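Local coordinates for protein NAD nucleotidase (Haemophilus influenzae, PDB 3ZTV) that degrades NAD to adenosine and nicotinamide riboside in the periplasm, acting as both NAD pyrophosphatase and 5'-nucleotidase, at residues E383-N397 against F552-N566. Numbering follows the deposited sequence.
Sequences EGSIATRFIAETMYN and FMKKHPHFEAYTSSN
Glu-383 meets Ser-565 twice, just before helix 386-396 begins. Its carbonyl O takes a 2.6 Å bond from Ser-565 OG, in the carbonyl plane and on a lone pair. Its side chain folds back at chi2 (-77°), and OE1 accepts from Ser-565 N at 3.0 Å on the anti side, tilted out of the carboxylate plane. Ile-386 lies along the backbone of 562-565. Its CG2 packs 3.8 Å from Tyr-562 CB, while CD1 touches the Thr-563 carbonyl.

Arg-389 makes several polar contacts midway along the interface. CG stands anti to the backbone N (chi1 -177°), and a bend at chi2 lays the guanidinium flat over one face of the Tyr-562 ring. The planes are 8° apart, with CZ 3.8 Å from the ring centroid, a cation-pi stack. NH1 bonds to Ser-564 O at 2.9 Å, within the guanidinium plane but above the plane of that carbonyl. NE and NH2 both reach Glu-393 OE2, one turn along the helix, in a side-on salt bridge.

Phe-390 points its edge toward the face of Phe-552 in an offset edge-to-face pair. These two rings sit implausibly close in the model, so their exact spacing is doubtful. Phe-559 runs nearly parallel to Phe-390 but is well offset, with little ring-on-ring cover. Met-553 SD sits at the edge of the Phe-390 ring, a Met-aromatic contact. Glu-393 CG rests 3.4 Å from Tyr-562 OH. Thr-394 CG2 packs on Phe-552 CB. Asn-397 OD1 accepts a 2.7 Å bond from Lys-555 NZ at the far end.

The contact joins helix 386-396 to the end of helix 545-555 and the chain after it, within the adenosine-binding C-terminal domain. The guanidinium's in-plane partners and the tyrosine face together fix its rotation, and Glu-393 probably balances its charge beside the buried phenylalanines.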
loop_
_atom_site.group_PDB
_atom_site.type_symbol
_atom_site.label_atom_id
_atom_site.label_comp_id
_atom_site.label_asym_id
_atom_site.label_seq_id
_atom_site.Cartn_x
_atom_site.Cartn_y
_atom_site.Cartn_z
ATOM N N GLU A 383 27.706 33.652 26.362
ATOM C CA GLU A 383 26.853 32.815 25.515
ATOM C C GLU A 383 27.648 31.812 24.678
ATOM O O GLU A 383 27.077 30.874 24.115
ATOM C CB GLU A 383 25.995 33.683 24.594
ATOM C CG GLU A 383 24.991 34.564 25.323
ATOM C CD GLU A 383 23.779 33.797 25.814
ATOM O OE1 GLU A 383 23.512 32.691 25.296
ATOM O OE2 GLU A 383 23.085 34.302 26.724
ATOM N N GLY A 384 28.958 32.002 24.595
ATOM C CA GLY A 384 29.788 31.139 23.780
ATOM C C GLY A 384 29.514 31.352 22.306
ATOM O O GLY A 384 29.347 32.482 21.849
ATOM N N SER A 385 29.434 30.252 21.565
ATOM C CA SER A 385 29.364 30.324 20.113
ATOM C C SER A 385 27.936 30.493 19.587
ATOM O O SER A 385 27.315 29.531 19.124
ATOM C CB SER A 385 30.006 29.080 19.492
ATOM O OG SER A 385 30.234 29.287 18.111
ATOM N N ILE A 386 27.420 31.716 19.645
ATOM C CA ILE A 386 26.094 32.011 19.114
ATOM C C ILE A 386 26.042 31.698 17.617
ATOM O O ILE A 386 25.010 31.270 17.095
ATOM C CB ILE A 386 25.684 33.484 19.369
ATOM C CG1 ILE A 386 25.638 33.771 20.875
ATOM C CG2 ILE A 386 24.326 33.770 18.749
ATOM C CD1 ILE A 386 25.327 35.224 21.224
ATOM N N ALA A 387 27.164 31.893 16.931
ATOM C CA ALA A 387 27.243 31.565 15.510
ATOM C C ALA A 387 26.943 30.085 15.254
ATOM O O ALA A 387 26.335 29.746 14.241
ATOM C CB ALA A 387 28.600 31.964 14.929
ATOM N N THR A 388 27.345 29.215 16.175
ATOM C CA THR A 388 27.037 27.790 16.045
ATOM C C THR A 388 25.537 27.525 16.199
ATOM O O THR A 388 24.965 26.713 15.464
ATOM C CB THR A 388 27.845 26.934 17.034
ATOM O OG1 THR A 388 29.243 27.148 16.806
ATOM C CG2 THR A 388 27.529 25.457 16.842
ATOM N N ARG A 389 24.893 28.209 17.146
ATOM C CA ARG A 389 23.435 28.135 17.258
ATOM C C ARG A 389 22.778 28.560 15.942
ATOM O O ARG A 389 21.839 27.917 15.471
ATOM C CB ARG A 389 22.923 28.973 18.441
ATOM C CG ARG A 389 21.419 28.896 18.681
ATOM C CD ARG A 389 20.688 30.054 18.029
ATOM N NE ARG A 389 19.233 29.947 18.143
ATOM C CZ ARG A 389 18.483 30.644 18.993
ATOM N NH1 ARG A 389 19.039 31.506 19.835
ATOM N NH2 ARG A 389 17.169 30.474 19.001
ATOM N N PHE A 390 23.280 29.633 15.340
ATOM C CA PHE A 390 22.798 30.076 14.039
ATOM C C PHE A 390 22.893 28.957 12.991
ATOM O O PHE A 390 21.929 28.672 12.275
ATOM C CB PHE A 390 23.610 31.291 13.589
ATOM C CG PHE A 390 23.053 31.989 12.385
ATOM C CD1 PHE A 390 21.770 31.730 11.944
ATOM C CD2 PHE A 390 23.815 32.925 11.704
ATOM C CE1 PHE A 390 21.263 32.374 10.841
ATOM C CE2 PHE A 390 23.311 33.575 10.597
ATOM C CZ PHE A 390 22.030 33.300 10.165
ATOM N N ILE A 391 24.061 28.332 12.893
ATOM C CA ILE A 391 24.232 27.253 11.929
ATOM C C ILE A 391 23.257 26.112 12.227
ATOM O O ILE A 391 22.651 25.547 11.313
ATOM C CB ILE A 391 25.692 26.751 11.869
ATOM C CG1 ILE A 391 26.618 27.883 11.408
ATOM C CG2 ILE A 391 25.797 25.556 10.930
ATOM C CD1 ILE A 391 26.187 28.524 10.128
ATOM N N ALA A 392 23.087 25.778 13.504
ATOM C CA ALA A 392 22.109 24.755 13.874
ATOM C C ALA A 392 20.699 25.137 13.414
ATOM O O ALA A 392 19.940 24.280 12.956
ATOM C CB ALA A 392 22.139 24.478 15.376
ATOM N N GLU A 393 20.359 26.416 13.516
ATOM C CA GLU A 393 19.054 26.887 13.035
ATOM C C GLU A 393 18.891 26.722 11.517
ATOM O O GLU A 393 17.798 26.420 11.040
ATOM C CB GLU A 393 18.789 28.344 13.447
ATOM C CG GLU A 393 18.751 28.587 14.956
ATOM C CD GLU A 393 17.440 28.174 15.617
ATOM O OE1 GLU A 393 16.486 27.775 14.913
ATOM O OE2 GLU A 393 17.375 28.251 16.864
ATOM N N THR A 394 19.968 26.920 10.756
ATOM C CA THR A 394 19.883 26.737 9.306
ATOM C C THR A 394 19.615 25.267 8.968
ATOM O O THR A 394 18.909 24.957 8.012
ATOM C CB THR A 394 21.148 27.248 8.559
ATOM O OG1 THR A 394 22.250 26.367 8.784
ATOM C CG2 THR A 394 21.521 28.674 9.005
ATOM N N MET A 395 20.162 24.367 9.773
ATOM C CA MET A 395 19.933 22.938 9.602
ATOM C C MET A 395 18.502 22.556 9.997
ATOM O O MET A 395 17.846 21.756 9.329
ATOM C CB MET A 395 20.938 22.161 10.449
ATOM C CG MET A 395 22.388 22.420 10.052
ATOM S SD MET A 395 23.602 22.111 11.349
ATOM C CE MET A 395 23.548 20.329 11.390
ATOM N N TYR A 396 18.032 23.129 11.097
ATOM C CA TYR A 396 16.694 22.852 11.611
ATOM C C TYR A 396 15.634 23.252 10.590
ATOM O O TYR A 396 14.603 22.591 10.450
ATOM C CB TYR A 396 16.511 23.610 12.924
ATOM C CG TYR A 396 15.167 23.464 13.601
ATOM C CD1 TYR A 396 14.908 22.410 14.469
ATOM C CD2 TYR A 396 14.171 24.405 13.400
ATOM C CE1 TYR A 396 13.680 22.292 15.108
ATOM C CE2 TYR A 396 12.950 24.300 14.032
ATOM C CZ TYR A 396 12.714 23.245 14.887
ATOM O OH TYR A 396 11.488 23.149 15.509
ATOM N N ASN A 397 15.907 24.319 9.853
ATOM C CA ASN A 397 14.987 24.839 8.849
ATOM C C ASN A 397 14.809 23.949 7.612
ATOM O O ASN A 397 13.843 24.107 6.875
ATOM C CB ASN A 397 15.443 26.236 8.422
ATOM C CG ASN A 397 14.597 26.817 7.307
ATOM O OD1 ASN A 397 13.453 27.215 7.525
ATOM N ND2 ASN A 397 15.165 26.888 6.105
ATOM N N PHE A 552 18.274 29.726 4.557
ATOM C CA PHE A 552 17.894 30.441 5.769
ATOM C C PHE A 552 17.847 31.947 5.525
ATOM O O PHE A 552 16.897 32.620 5.927
ATOM C CB PHE A 552 18.842 30.090 6.919
ATOM C CG PHE A 552 18.455 30.703 8.237
ATOM C CD1 PHE A 552 18.898 31.968 8.577
ATOM C CD2 PHE A 552 17.659 30.011 9.136
ATOM C CE1 PHE A 552 18.548 32.543 9.784
ATOM C CE2 PHE A 552 17.310 30.577 10.350
ATOM C CZ PHE A 552 17.758 31.846 10.672
ATOM N N MET A 553 18.865 32.481 4.856
ATOM C CA MET A 553 18.873 33.906 4.562
ATOM C C MET A 553 17.762 34.297 3.590
ATOM O O MET A 553 17.212 35.391 3.679
ATOM C CB MET A 553 20.241 34.357 4.038
ATOM C CG MET A 553 21.387 34.200 5.035
ATOM S SD MET A 553 21.114 35.050 6.607
ATOM C CE MET A 553 20.677 36.702 6.069
ATOM N N LYS A 554 17.430 33.414 2.657
ATOM C CA LYS A 554 16.320 33.692 1.750
ATOM C C LYS A 554 15.005 33.801 2.517
ATOM O O LYS A 554 14.118 34.563 2.135
ATOM C CB LYS A 554 16.197 32.610 0.678
ATOM C CG LYS A 554 17.285 32.646 -0.385
ATOM C CD LYS A 554 17.006 31.606 -1.463
ATOM C CE LYS A 554 18.061 31.631 -2.558
ATOM N NZ LYS A 554 17.914 32.800 -3.461
ATOM N N LYS A 555 14.892 33.038 3.599
ATOM C CA LYS A 555 13.689 33.053 4.428
ATOM C C LYS A 555 13.695 34.262 5.356
ATOM O O LYS A 555 12.641 34.821 5.674
ATOM C CB LYS A 555 13.588 31.764 5.246
ATOM C CG LYS A 555 12.271 31.601 5.992
ATOM C CD LYS A 555 12.240 30.321 6.821
ATOM C CE LYS A 555 13.194 30.405 8.000
ATOM N NZ LYS A 555 12.905 29.412 9.083
ATOM N N HIS A 556 14.892 34.655 5.788
ATOM C CA HIS A 556 15.073 35.808 6.663
ATOM C C HIS A 556 15.969 36.844 6.000
ATOM O O HIS A 556 17.096 37.060 6.451
ATOM C CB HIS A 556 15.737 35.385 7.973
ATOM C CG HIS A 556 14.940 34.410 8.780
ATOM N ND1 HIS A 556 15.271 33.076 8.875
ATOM C CD2 HIS A 556 13.840 34.581 9.551
ATOM C CE1 HIS A 556 14.408 32.467 9.667
ATOM N NE2 HIS A 556 13.525 33.355 10.085
ATOM N N PRO A 557 15.476 37.497 4.934
ATOM C CA PRO A 557 16.329 38.429 4.185
ATOM C C PRO A 557 16.693 39.673 4.990
ATOM O O PRO A 557 17.620 40.391 4.619
ATOM C CB PRO A 557 15.471 38.798 2.970
ATOM C CG PRO A 557 14.065 38.538 3.406
ATOM C CD PRO A 557 14.138 37.363 4.334
ATOM N N HIS A 558 15.968 39.922 6.074
ATOM C CA HIS A 558 16.330 40.993 6.997
ATOM C C HIS A 558 16.364 40.452 8.424
ATOM O O HIS A 558 15.497 40.747 9.247
ATOM C CB HIS A 558 15.393 42.194 6.844
ATOM C CG HIS A 558 15.559 42.915 5.541
ATOM N ND1 HIS A 558 16.506 43.898 5.352
ATOM C CD2 HIS A 558 14.918 42.777 4.356
ATOM C CE1 HIS A 558 16.432 44.345 4.110
ATOM N NE2 HIS A 558 15.477 43.681 3.485
ATOM N N PHE A 559 17.394 39.656 8.692
ATOM C CA PHE A 559 17.521 38.879 9.916
ATOM C C PHE A 559 18.180 39.664 11.045
ATOM O O PHE A 559 19.268 40.215 10.882
ATOM C CB PHE A 559 18.330 37.612 9.618
ATOM C CG PHE A 559 18.570 36.741 10.816
ATOM C CD1 PHE A 559 17.539 36.000 11.372
ATOM C CD2 PHE A 559 19.836 36.640 11.371
ATOM C CE1 PHE A 559 17.763 35.193 12.471
ATOM C CE2 PHE A 559 20.066 35.831 12.468
ATOM C CZ PHE A 559 19.029 35.106 13.018
ATOM N N GLU A 560 17.509 39.704 12.190
ATOM C CA GLU A 560 18.068 40.299 13.397
ATOM C C GLU A 560 18.867 39.228 14.132
ATOM O O GLU A 560 18.349 38.153 14.429
ATOM C CB GLU A 560 16.945 40.825 14.292
ATOM C CG GLU A 560 17.425 41.446 15.591
ATOM C CD GLU A 560 18.086 42.791 15.381
ATOM O OE1 GLU A 560 17.727 43.487 14.407
ATOM O OE2 GLU A 560 18.973 43.151 16.182
ATOM N N ALA A 561 20.131 39.521 14.414
ATOM C CA ALA A 561 21.042 38.536 14.992
ATOM C C ALA A 561 20.542 37.946 16.308
ATOM O O ALA A 561 19.971 38.654 17.138
ATOM C CB ALA A 561 22.422 39.144 15.185
ATOM N N TYR A 562 20.764 36.644 16.492
ATOM C CA TYR A 562 20.509 35.989 17.771
ATOM C C TYR A 562 21.416 36.591 18.834
ATOM O O TYR A 562 22.537 37.000 18.540
ATOM C CB TYR A 562 20.794 34.487 17.681
ATOM C CG TYR A 562 19.851 33.710 16.791
ATOM C CD1 TYR A 562 18.491 33.668 17.057
ATOM C CD2 TYR A 562 20.327 32.994 15.700
ATOM C CE1 TYR A 562 17.626 32.949 16.248
ATOM C CE2 TYR A 562 19.471 32.268 14.889
ATOM C CZ TYR A 562 18.122 32.251 15.167
ATOM O OH TYR A 562 17.256 31.536 14.366
ATOM N N THR A 563 20.929 36.632 20.072
ATOM C CA THR A 563 21.732 37.113 21.188
ATOM C C THR A 563 21.967 36.015 22.223
ATOM O O THR A 563 22.569 36.256 23.271
ATOM C CB THR A 563 21.076 38.319 21.877
ATOM O OG1 THR A 563 19.752 37.962 22.293
ATOM C CG2 THR A 563 21.010 39.503 20.921
ATOM N N SER A 564 21.489 34.811 21.927
ATOM C CA SER A 564 21.712 33.677 22.815
ATOM C C SER A 564 22.003 32.408 22.018
ATOM O O SER A 564 21.627 32.295 20.850
ATOM C CB SER A 564 20.514 33.473 23.740
ATOM O OG SER A 564 19.347 33.202 22.994
ATOM N N SER A 565 22.670 31.456 22.660
ATOM C CA SER A 565 23.179 30.280 21.966
ATOM C C SER A 565 22.433 28.985 22.290
ATOM O O SER A 565 22.869 27.911 21.875
ATOM C CB SER A 565 24.644 30.085 22.328
ATOM O OG SER A 565 24.755 29.764 23.706
ATOM N N ASN A 566 21.331 29.074 23.036
ATOM C CA ASN A 566 20.596 27.882 23.489
ATOM C C ASN A 566 21.408 27.004 24.450
ATOM O O ASN A 566 21.095 25.827 24.653
ATOM C CB ASN A 566 20.082 27.034 22.310
ATOM C CG ASN A 566 18.804 27.582 21.690
ATOM O OD1 ASN A 566 18.428 27.202 20.571
ATOM N ND2 ASN A 566 18.122 28.471 22.409
#